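Local coordinates for succinoglycan biosynthesis protein (Bacillus cereus ATCC 14579, PDB 2QGM) that is named for succinoglycan biosynthesis but belongs to the erythromycin esterase family and is probably a hydrolase, its natural substrate not established, at residues A[277-280]-A[281-285]; A[264-267]-A[268-272]; A[146-149]-A[150-154]; A[90-93]-A[94-98]. All coordinates share one frame; numbering follows the deposited sequence.

Contact 1 of 4, residues A[277-280]-A[281-285]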
loop_
_atom_site.group_PDB
_atom_site.type_symbol
_atom_site.label_atom_id
_atom_site.label_comp_id
_atom_site.label_asym_id
_atom_site.label_seq_id
_atom_site.Cartn_x
_atom_site.Cartn_y
_atom_site.Cartn_z
ATOM N N SER A 277 14.247 13.053 -7.436
ATOM C CA SER A 277 14.850 11.829 -7.963
ATOM C C SER A 277 14.745 10.664 -6.980
ATOM O O SER A 277 14.586 9.515 -7.387
ATOM C CB SER A 277 16.319 12.065 -8.326
ATOM O OG SER A 277 16.435 12.983 -9.403
ATOM N N ILE A 278 14.835 10.951 -5.687
ATOM C CA ILE A 278 14.737 9.888 -4.695
ATOM C C ILE A 278 13.299 9.399 -4.619
ATOM O O ILE A 278 13.041 8.191 -4.590
ATOM C CB ILE A 278 15.195 10.373 -3.314
ATOM C CG1 ILE A 278 16.626 10.901 -3.419
ATOM C CG2 ILE A 278 15.140 9.234 -2.308
ATOM C CD1 ILE A 278 17.197 11.373 -2.108
ATOM N N ILE A 279 12.363 10.342 -4.593
ATOM C CA ILE A 279 10.945 10.003 -4.538
ATOM C C ILE A 279 10.576 9.153 -5.740
ATOM O O ILE A 279 9.839 8.179 -5.619
ATOM C CB ILE A 279 10.060 11.262 -4.559
ATOM C CG1 ILE A 279 10.378 12.142 -3.350
ATOM C CG2 ILE A 279 8.586 10.869 -4.569
ATOM C CD1 ILE A 279 10.026 11.509 -2.013
ATOM N N LYS A 280 11.083 9.522 -6.909
ATOM C CA LYS A 280 10.774 8.760 -8.110
ATOM C C LYS A 280 11.299 7.326 -7.993
ATOM O O LYS A 280 10.600 6.382 -8.332
ATOM C CB LYS A 280 11.374 9.433 -9.343
ATOM C CG LYS A 280 11.013 8.735 -10.643
ATOM C CD LYS A 280 11.783 9.328 -11.810
ATOM C CE LYS A 280 11.259 8.796 -13.129
ATOM N NZ LYS A 280 9.854 9.235 -13.366
ATOM N N LEU A 281 12.527 7.166 -7.514
ATOM C CA LEU A 281 13.087 5.827 -7.361
ATOM C C LEU A 281 12.295 5.045 -6.320
ATOM O O LEU A 281 11.988 3.867 -6.511
ATOM C CB LEU A 281 14.566 5.896 -6.965
ATOM C CG LEU A 281 15.544 6.307 -8.075
ATOM C CD1 LEU A 281 16.894 6.626 -7.463
ATOM C CD2 LEU A 281 15.676 5.199 -9.122
ATOM N N HIS A 282 11.953 5.696 -5.216
ATOM C CA HIS A 282 11.184 5.030 -4.176
ATOM C C HIS A 282 9.873 4.458 -4.723
ATOM O O HIS A 282 9.539 3.296 -4.457
ATOM C CB HIS A 282 10.883 6.001 -3.034
ATOM C CG HIS A 282 10.008 5.418 -1.966
ATOM N ND1 HIS A 282 8.640 5.573 -1.962
ATOM C CD2 HIS A 282 10.310 4.664 -0.883
ATOM C CE1 HIS A 282 8.134 4.939 -0.916
ATOM N NE2 HIS A 282 9.124 4.381 -0.247
ATOM N N GLU A 283 9.136 5.266 -5.484
ATOM C CA GLU A 283 7.855 4.815 -6.045
ATOM C C GLU A 283 8.074 3.723 -7.092
ATOM O O GLU A 283 7.292 2.773 -7.199
ATOM C CB GLU A 283 7.092 6.002 -6.647
ATOM C CG GLU A 283 6.740 7.098 -5.639
ATOM C CD GLU A 283 5.976 6.577 -4.422
ATOM O OE1 GLU A 283 4.837 6.082 -4.578
ATOM O OE2 GLU A 283 6.521 6.669 -3.306
ATOM N N GLN A 284 9.149 3.868 -7.856
ATOM C CA GLN A 284 9.514 2.905 -8.877
ATOM C C GLN A 284 9.682 1.531 -8.204
ATOM O O GLN A 284 9.125 0.532 -8.658
ATOM C CB GLN A 284 10.827 3.359 -9.514
ATOM C CG GLN A 284 11.205 2.750 -10.841
ATOM C CD GLN A 284 12.322 3.553 -11.486
ATOM O OE1 GLN A 284 12.186 4.764 -11.684
ATOM N NE2 GLN A 284 13.432 2.891 -11.806
ATOM N N TYR A 285 10.429 1.500 -7.105
ATOM C CA TYR A 285 10.675 0.264 -6.384
ATOM C C TYR A 285 9.434 -0.322 -5.720
ATOM O O TYR A 285 9.308 -1.544 -5.609
ATOM C CB TYR A 285 11.804 0.467 -5.367
ATOM C CG TYR A 285 13.113 0.831 -6.039
ATOM C CD1 TYR A 285 13.385 0.404 -7.339
ATOM C CD2 TYR A 285 14.085 1.573 -5.377
ATOM C CE1 TYR A 285 14.598 0.709 -7.964
ATOM C CE2 TYR A 285 15.301 1.885 -5.992
ATOM C CZ TYR A 285 15.550 1.446 -7.285
ATOM O OH TYR A 285 16.754 1.733 -7.899
#
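H282 is tied back to I278 by the main chain, its N lying 2.8 Å from I278 O with the hydrogen aimed at 165°. The next residue repeats the pattern, E283 N reaching I279 O at 3.0 Å. L281 N to S277 O and Q284 N to K280 O complete four successive i to i+4 bonds. On this turn sits a His-carboxylate pair: H282 ND1 donates to E283 OE2 at 2.7 Å. The acceptor lies in the plane of the imidazole, whereas the nitrogen stands well above the plane of the carboxylate. Both groups have further partners, H282 NE2 bonding to D171 and E283 OE1 to H309 ND1 and the backbone N of A324. The imidazole is thus gripped at both nitrogens, which fixes its rotation.

All of this belongs to the first turns of helix 276-297 in a chain of the erythromycin esterase family, where the H282-D171 bond joins the helix to the end of edge strand 166-171. Packing within the turn is light. With CG of E283 anti to its own carbonyl carbon (chi1 -61°), that methylene comes back over I279 O at 3.3 Å, and the same CG lies 4.3 Å from I279 CG2. CG of L281 rests 3.4 Å from S277 O. Q284 CB lies 3.3 Å from K280 O, and farther out its OE1 comes no nearer than 4.3 Å to the K280 side chain, at CG, while F327 of helix 324-332 touches both K280 and E283.

Contact 2 of 4, residues A[264-267]-A[268-272]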
loop_
_atom_site.group_PDB
_atom_site.type_symbol
_atom_site.label_atom_id
_atom_site.label_comp_id
_atom_site.label_asym_id
_atom_site.label_seq_id
_atom_site.Cartn_x
_atom_site.Cartn_y
_atom_site.Cartn_z
ATOM N N GLU A 264 20.012 -3.636 -2.828
ATOM C CA GLU A 264 20.579 -2.854 -3.926
ATOM C C GLU A 264 19.669 -1.653 -4.180
ATOM O O GLU A 264 20.141 -0.523 -4.312
ATOM C CB GLU A 264 20.681 -3.682 -5.209
ATOM C CG GLU A 264 21.335 -2.923 -6.365
ATOM C CD GLU A 264 21.320 -3.702 -7.668
ATOM O OE1 GLU A 264 21.569 -4.921 -7.624
ATOM O OE2 GLU A 264 21.071 -3.098 -8.733
ATOM N N LYS A 265 18.362 -1.897 -4.245
ATOM C CA LYS A 265 17.398 -0.822 -4.470
ATOM C C LYS A 265 17.553 0.283 -3.429
ATOM O O LYS A 265 17.570 1.460 -3.764
ATOM C CB LYS A 265 15.959 -1.364 -4.417
ATOM C CG LYS A 265 15.564 -2.254 -5.586
ATOM C CD LYS A 265 14.102 -2.679 -5.469
ATOM C CE LYS A 265 13.643 -3.517 -6.656
ATOM N NZ LYS A 265 14.376 -4.798 -6.778
ATOM N N PHE A 266 17.670 -0.101 -2.162
ATOM C CA PHE A 266 17.821 0.871 -1.088
ATOM C C PHE A 266 19.049 1.777 -1.288
ATOM O O PHE A 266 18.955 2.998 -1.163
ATOM C CB PHE A 266 17.890 0.130 0.260
ATOM C CG PHE A 266 18.005 1.037 1.457
ATOM C CD1 PHE A 266 19.250 1.453 1.923
ATOM C CD2 PHE A 266 16.861 1.455 2.140
ATOM C CE1 PHE A 266 19.355 2.271 3.058
ATOM C CE2 PHE A 266 16.957 2.268 3.266
ATOM C CZ PHE A 266 18.208 2.675 3.728
ATOM N N THR A 267 20.192 1.179 -1.614
ATOM C CA THR A 267 21.424 1.944 -1.821
ATOM C C THR A 267 21.402 2.766 -3.110
ATOM O O THR A 267 22.145 3.741 -3.248
ATOM C CB THR A 267 22.657 1.011 -1.853
ATOM O OG1 THR A 267 22.555 0.116 -2.966
ATOM C CG2 THR A 267 22.748 0.208 -0.559
ATOM N N THR A 268 20.552 2.370 -4.053
ATOM C CA THR A 268 20.440 3.077 -5.330
ATOM C C THR A 268 19.498 4.271 -5.189
ATOM O O THR A 268 19.742 5.347 -5.734
ATOM C CB THR A 268 19.903 2.145 -6.440
ATOM O OG1 THR A 268 20.779 1.021 -6.581
ATOM C CG2 THR A 268 19.815 2.889 -7.768
HETATM N N MSE A 269 18.416 4.058 -4.449
HETATM C CA MSE A 269 17.403 5.078 -4.199
HETATM C C MSE A 269 17.970 6.282 -3.437
HETATM O O MSE A 269 17.595 7.430 -3.695
HETATM C CB MSE A 269 16.263 4.435 -3.398
HETATM C CG MSE A 269 15.241 5.383 -2.797
HETATM SE SE MSE A 269 14.021 4.384 -1.642
HETATM C CE MSE A 269 15.108 4.433 -0.028
ATOM N N LEU A 270 18.887 6.012 -2.513
ATOM C CA LEU A 270 19.467 7.065 -1.687
ATOM C C LEU A 270 20.820 7.575 -2.147
ATOM O O LEU A 270 21.522 8.245 -1.391
ATOM C CB LEU A 270 19.558 6.591 -0.233
ATOM C CG LEU A 270 18.208 6.257 0.417
ATOM C CD1 LEU A 270 18.439 5.759 1.842
ATOM C CD2 LEU A 270 17.300 7.482 0.418
ATOM N N LEU A 271 21.180 7.264 -3.387
ATOM C CA LEU A 271 22.445 7.722 -3.944
ATOM C C LEU A 271 22.340 9.221 -4.246
ATOM O O LEU A 271 23.229 9.997 -3.888
ATOM C CB LEU A 271 22.768 6.939 -5.222
ATOM C CG LEU A 271 24.130 7.169 -5.872
ATOM C CD1 LEU A 271 25.230 6.816 -4.883
ATOM C CD2 LEU A 271 24.249 6.315 -7.129
ATOM N N PRO A 272 21.245 9.651 -4.904
ATOM C CA PRO A 272 21.104 11.076 -5.212
ATOM C C PRO A 272 21.092 11.923 -3.941
ATOM O O PRO A 272 20.968 11.397 -2.831
ATOM C CB PRO A 272 19.772 11.144 -5.956
ATOM C CG PRO A 272 19.676 9.809 -6.608
ATOM C CD PRO A 272 20.139 8.882 -5.505
HETATM O O HOH W 1 20.760 -0.428 -8.946
#
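T268 turns OG1 back beside its own backbone N (chi1 -59°), which sets the hydroxyl over E264 O, a 2.8 Å hydrogen bond donated from above the carbonyl plane. T267 is rotated differently, chi1 63°, placing OG1 between its N and carbonyl carbon, and from there it too donates to E264 O at 2.8 Å. With T268 N at 2.9 Å, this one carbonyl oxygen accepts three bonds. A water gives one hydrogen to T268 OG1 and the other to E264 OE2, joining two side chains that run side by side.

On another flank, L270 lays CD1 over one face of the F266 ring, a CH-pi contact 4.0 Å from the centroid and nearer the rim at CZ. The selenomethionine M269 brings CE to 4.1 Å from F266 CD2. Here the helix is running out: M269 N still bonds K265 O at 2.8 Å, but L270 N to F266 O is weak, and L270 leaves helical geometry.

This C-terminal end of helix 253-269 is wedged between helices. Helix 220-236 meets E264 and T267, Y285 of helix 276-297 touches T268 and M269, and Y215 of helix 212-215 packs edge-to-face with F266.

Contact 3 of 4, residues A[146-149]-A[150-154]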
loop_
_atom_site.group_PDB
_atom_site.type_symbol
_atom_site.label_atom_id
_atom_site.label_comp_id
_atom_site.label_asym_id
_atom_site.label_seq_id
_atom_site.Cartn_x
_atom_site.Cartn_y
_atom_site.Cartn_z
ATOM N N ILE A 146 -3.994 -5.713 12.890
ATOM C CA ILE A 146 -3.516 -6.957 13.467
ATOM C C ILE A 146 -4.574 -8.043 13.346
ATOM O O ILE A 146 -4.247 -9.208 13.168
ATOM C CB ILE A 146 -3.111 -6.752 14.928
ATOM C CG1 ILE A 146 -1.899 -5.820 14.967
ATOM C CG2 ILE A 146 -2.795 -8.093 15.577
ATOM C CD1 ILE A 146 -1.503 -5.370 16.340
ATOM N N ALA A 147 -5.842 -7.651 13.408
ATOM C CA ALA A 147 -6.930 -8.615 13.272
ATOM C C ALA A 147 -6.872 -9.239 11.882
ATOM O O ALA A 147 -7.146 -10.425 11.723
ATOM C CB ALA A 147 -8.276 -7.933 13.483
HETATM N N MSE A 148 -6.503 -8.445 10.880
HETATM C CA MSE A 148 -6.404 -8.952 9.513
HETATM C C MSE A 148 -5.223 -9.903 9.391
HETATM O O MSE A 148 -5.342 -10.962 8.787
HETATM C CB MSE A 148 -6.254 -7.803 8.513
HETATM C CG MSE A 148 -5.969 -8.233 7.074
HETATM SE SE MSE A 148 -5.756 -6.702 5.936
HETATM C CE MSE A 148 -4.113 -5.991 6.655
ATOM N N ILE A 149 -4.089 -9.531 9.979
ATOM C CA ILE A 149 -2.913 -10.372 9.916
ATOM C C ILE A 149 -3.203 -11.732 10.551
ATOM O O ILE A 149 -2.746 -12.764 10.063
ATOM C CB ILE A 149 -1.723 -9.686 10.613
ATOM C CG1 ILE A 149 -1.399 -8.386 9.878
ATOM C CG2 ILE A 149 -0.520 -10.624 10.660
ATOM C CD1 ILE A 149 -0.313 -7.548 10.510
ATOM N N GLU A 150 -3.981 -11.736 11.626
ATOM C CA GLU A 150 -4.326 -12.991 12.278
ATOM C C GLU A 150 -5.206 -13.841 11.362
ATOM O O GLU A 150 -5.030 -15.054 11.278
ATOM C CB GLU A 150 -5.025 -12.724 13.606
ATOM C CG GLU A 150 -4.100 -12.062 14.611
ATOM C CD GLU A 150 -4.803 -11.717 15.898
ATOM O OE1 GLU A 150 -5.908 -11.140 15.822
ATOM O OE2 GLU A 150 -4.253 -12.014 16.980
ATOM N N TRP A 151 -6.142 -13.203 10.667
ATOM C CA TRP A 151 -6.994 -13.936 9.740
ATOM C C TRP A 151 -6.143 -14.581 8.647
ATOM O O TRP A 151 -6.377 -15.720 8.239
ATOM C CB TRP A 151 -8.020 -13.014 9.079
ATOM C CG TRP A 151 -8.680 -13.686 7.922
ATOM C CD1 TRP A 151 -9.598 -14.688 7.978
ATOM C CD2 TRP A 151 -8.364 -13.506 6.532
ATOM N NE1 TRP A 151 -9.871 -15.155 6.714
ATOM C CE2 TRP A 151 -9.126 -14.446 5.809
ATOM C CE3 TRP A 151 -7.508 -12.645 5.832
ATOM C CZ2 TRP A 151 -9.056 -14.554 4.415
ATOM C CZ3 TRP A 151 -7.440 -12.754 4.444
ATOM C CH2 TRP A 151 -8.210 -13.703 3.756
HETATM N N MSE A 152 -5.155 -13.843 8.158
HETATM C CA MSE A 152 -4.276 -14.366 7.112
HETATM C C MSE A 152 -3.577 -15.638 7.603
HETATM O O MSE A 152 -3.452 -16.623 6.866
HETATM C CB MSE A 152 -3.238 -13.310 6.718
HETATM C CG MSE A 152 -3.838 -12.073 6.066
HETATM SE SE MSE A 152 -2.499 -10.830 5.470
HETATM C CE MSE A 152 -3.640 -9.744 4.334
ATOM N N LYS A 153 -3.128 -15.616 8.857
ATOM C CA LYS A 153 -2.467 -16.776 9.447
ATOM C C LYS A 153 -3.487 -17.927 9.500
ATOM O O LYS A 153 -3.166 -19.063 9.150
ATOM C CB LYS A 153 -1.977 -16.441 10.860
ATOM C CG LYS A 153 -1.206 -17.564 11.530
ATOM C CD LYS A 153 -0.929 -17.272 13.003
ATOM C CE LYS A 153 -2.201 -17.330 13.834
ATOM N NZ LYS A 153 -1.942 -17.051 15.280
ATOM N N ASP A 154 -4.717 -17.623 9.914
ATOM C CA ASP A 154 -5.765 -18.650 9.990
ATOM C C ASP A 154 -6.048 -19.245 8.612
ATOM O O ASP A 154 -6.163 -20.460 8.474
ATOM C CB ASP A 154 -7.077 -18.087 10.552
ATOM C CG ASP A 154 -6.970 -17.661 12.004
ATOM O OD1 ASP A 154 -6.064 -18.149 12.716
ATOM O OD2 ASP A 154 -7.809 -16.840 12.436
#
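E150 hangs from I146 by a main-chain bond, E150 N to I146 O at 3.0 Å, the first of four i to i+4 links in the middle of helix 143-157. This helix packs beside helix 87-104 and near strand 108-111 of the central mixed sheet in this member of the erythromycin esterase family. With CG beside its own backbone N (chi1 -66°), E150 carries that methylene over the preceding turn, 3.2 Å from I146 O. Farther out its carboxylate carbon CD lies 4.2 Å from I146 CG2, the two side chains crossing at a slant.

W151 follows, its N bonded to A147 O at 3.1 Å. Its side chain leaves in another direction, CG anti to the backbone N (chi1 167°). CB passes 3.4 Å from M148 O, and that oxygen faces the edge of the indole near its plane. The far end of the ring system leads away to K98 and V101 of helix 87-104.

M152, a selenomethionine, donates its N to M148 O at 3.0 Å and then runs beside the selenomethionine M148, both pointing the same way. V97, F109 and I125 lie against it, so the pair helps fill the layer between the helices and the strand. K153 closes the set with its N on I149 O, and its NZ bonds to the hydroxyl of Y124 on helix 115-127. Between the two selenomethionines, M152 CE rests 3.9 Å from M148 CG and 4.0 Å from M148 SE.

Contact 4 of 4, residues A[90-93]-A[94-98]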
loop_
_atom_site.group_PDB
_atom_site.type_symbol
_atom_site.label_atom_id
_atom_site.label_comp_id
_atom_site.label_asym_id
_atom_site.label_seq_id
_atom_site.Cartn_x
_atom_site.Cartn_y
_atom_site.Cartn_z
ATOM N N PHE A 90 -9.526 0.931 7.860
ATOM C CA PHE A 90 -8.680 -0.252 8.000
ATOM C C PHE A 90 -9.531 -1.529 8.044
ATOM O O PHE A 90 -9.214 -2.521 7.381
ATOM C CB PHE A 90 -7.825 -0.201 9.276
ATOM C CG PHE A 90 -6.709 0.813 9.235
ATOM C CD1 PHE A 90 -6.047 1.099 8.045
ATOM C CD2 PHE A 90 -6.289 1.447 10.402
ATOM C CE1 PHE A 90 -4.985 2.000 8.018
ATOM C CE2 PHE A 90 -5.228 2.350 10.386
ATOM C CZ PHE A 90 -4.574 2.626 9.189
ATOM N N THR A 91 -10.605 -1.513 8.829
ATOM C CA THR A 91 -11.460 -2.687 8.949
ATOM C C THR A 91 -12.182 -3.002 7.640
ATOM O O THR A 91 -12.309 -4.168 7.271
ATOM C CB THR A 91 -12.486 -2.508 10.085
ATOM O OG1 THR A 91 -11.786 -2.392 11.330
ATOM C CG2 THR A 91 -13.423 -3.709 10.156
HETATM N N MSE A 92 -12.647 -1.974 6.935
HETATM C CA MSE A 92 -13.330 -2.208 5.666
HETATM C C MSE A 92 -12.339 -2.768 4.646
HETATM O O MSE A 92 -12.701 -3.581 3.803
HETATM C CB MSE A 92 -13.961 -0.917 5.138
HETATM C CG MSE A 92 -14.632 -1.026 3.756
HETATM SE SE MSE A 92 -16.201 -2.177 3.767
HETATM C CE MSE A 92 -15.541 -3.688 2.794
ATOM N N LYS A 93 -11.085 -2.333 4.714
ATOM C CA LYS A 93 -10.078 -2.844 3.803
ATOM C C LYS A 93 -9.811 -4.315 4.096
ATOM O O LYS A 93 -9.552 -5.094 3.194
ATOM C CB LYS A 93 -8.787 -2.028 3.903
ATOM C CG LYS A 93 -8.897 -0.680 3.217
ATOM C CD LYS A 93 -7.623 0.141 3.295
ATOM C CE LYS A 93 -6.508 -0.485 2.493
ATOM N NZ LYS A 93 -5.303 0.381 2.549
ATOM N N PHE A 94 -9.871 -4.683 5.369
ATOM C CA PHE A 94 -9.692 -6.068 5.781
ATOM C C PHE A 94 -10.854 -6.876 5.176
ATOM O O PHE A 94 -10.646 -7.960 4.633
ATOM C CB PHE A 94 -9.680 -6.104 7.319
ATOM C CG PHE A 94 -9.726 -7.480 7.938
ATOM C CD1 PHE A 94 -9.473 -8.639 7.202
ATOM C CD2 PHE A 94 -10.019 -7.600 9.300
ATOM C CE1 PHE A 94 -9.516 -9.897 7.822
ATOM C CE2 PHE A 94 -10.061 -8.845 9.921
ATOM C CZ PHE A 94 -9.808 -10.004 9.186
ATOM N N ARG A 95 -12.073 -6.341 5.248
ATOM C CA ARG A 95 -13.214 -7.048 4.673
ATOM C C ARG A 95 -12.981 -7.238 3.172
ATOM O O ARG A 95 -13.188 -8.325 2.638
ATOM C CB ARG A 95 -14.515 -6.271 4.928
ATOM C CG ARG A 95 -15.765 -6.890 4.327
ATOM C CD ARG A 95 -17.016 -6.173 4.833
ATOM N NE ARG A 95 -18.212 -6.517 4.067
ATOM C CZ ARG A 95 -18.843 -7.684 4.136
ATOM N NH1 ARG A 95 -18.405 -8.640 4.947
ATOM N NH2 ARG A 95 -19.912 -7.903 3.378
ATOM N N LEU A 96 -12.528 -6.179 2.501
ATOM C CA LEU A 96 -12.250 -6.236 1.069
ATOM C C LEU A 96 -11.177 -7.281 0.750
ATOM O O LEU A 96 -11.325 -8.057 -0.184
ATOM C CB LEU A 96 -11.796 -4.864 0.562
ATOM C CG LEU A 96 -12.732 -4.019 -0.310
ATOM C CD1 LEU A 96 -14.191 -4.388 -0.078
ATOM C CD2 LEU A 96 -12.469 -2.540 -0.028
ATOM N N VAL A 97 -10.099 -7.291 1.525
ATOM C CA VAL A 97 -9.016 -8.252 1.333
ATOM C C VAL A 97 -9.570 -9.666 1.473
ATOM O O VAL A 97 -9.333 -10.534 0.629
ATOM C CB VAL A 97 -7.876 -8.030 2.379
ATOM C CG1 VAL A 97 -6.876 -9.189 2.329
ATOM C CG2 VAL A 97 -7.167 -6.700 2.106
ATOM N N LYS A 98 -10.341 -9.896 2.527
ATOM C CA LYS A 98 -10.913 -11.218 2.745
ATOM C C LYS A 98 -11.771 -11.659 1.557
ATOM O O LYS A 98 -11.727 -12.821 1.143
ATOM C CB LYS A 98 -11.735 -11.223 4.034
ATOM C CG LYS A 98 -12.051 -12.617 4.540
ATOM C CD LYS A 98 -12.758 -12.564 5.883
ATOM C CE LYS A 98 -13.040 -13.954 6.404
ATOM N NZ LYS A 98 -13.862 -13.897 7.638
#
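F94, R95, L96 and V97 each reach back four residues, and their backbone bonds, to the carbonyl oxygens of F90, T91, M92 and K93 in turn, are regular; V97 N to K93 O is the shortest at 2.8 Å. The K93 oxygen is also approached by carbon, for V97 CG2 stands 3.1 Å from K93 O, with CG2 beside the V97 backbone N.

The apolar contacts gather on the selenomethionine M92. Its chain leaves anti to the backbone N and then bends at chi2 (66°) and again at chi3, which curls the methyl forward, toward the next turn. CE settles 3.5 Å from R95 CB and follows the aliphatic stem as far as CD. The same methyl comes to 3.2 Å from L96 CD1, tighter than usual for two carbons. That closeness, with chi3 of M92 and both torsions of L96 off the staggered values, makes the exact fit of these two ends doubtful.

Helix 87-104 lies against the central mixed sheet: M92 meets F434 and I436 of strand 432-439, and V97 meets M302 and W304 of strand 301-304. F94 packs in another direction, on M148 of helix 143-157.

Two charged groups are held by partners beyond this turn. K93 NZ forms a salt bridge with E81, bonds to L79 O and makes a cation-pi contact with W304. R95, extended from CG to NE, carries its guanidinium to D63, a salt bridge, and to the backbone oxygens of P60 and K59.

How the contacts relate
From the N terminus, contact 4 comes first, on helix 87-104, followed by contact 3 on helix 143-157, contact 2 at the end of helix 253-269 and contact 1 at the start of helix 276-297. Each stays within its own helix or its end, so none closes a long loop, and all four are in series without nesting or crossing. Contacts 4 and 3 touch, W151 CB reaching F94 CZ at 3.5 Å, and join their two helices beside the central sheet. Contacts 2 and 1 join consecutive helices, Y285, I278 and L281 meeting K265, T268 and M269. The centres of contacts 1 and 4 lie about 28 Å apart, on opposite sides of the chain's centre.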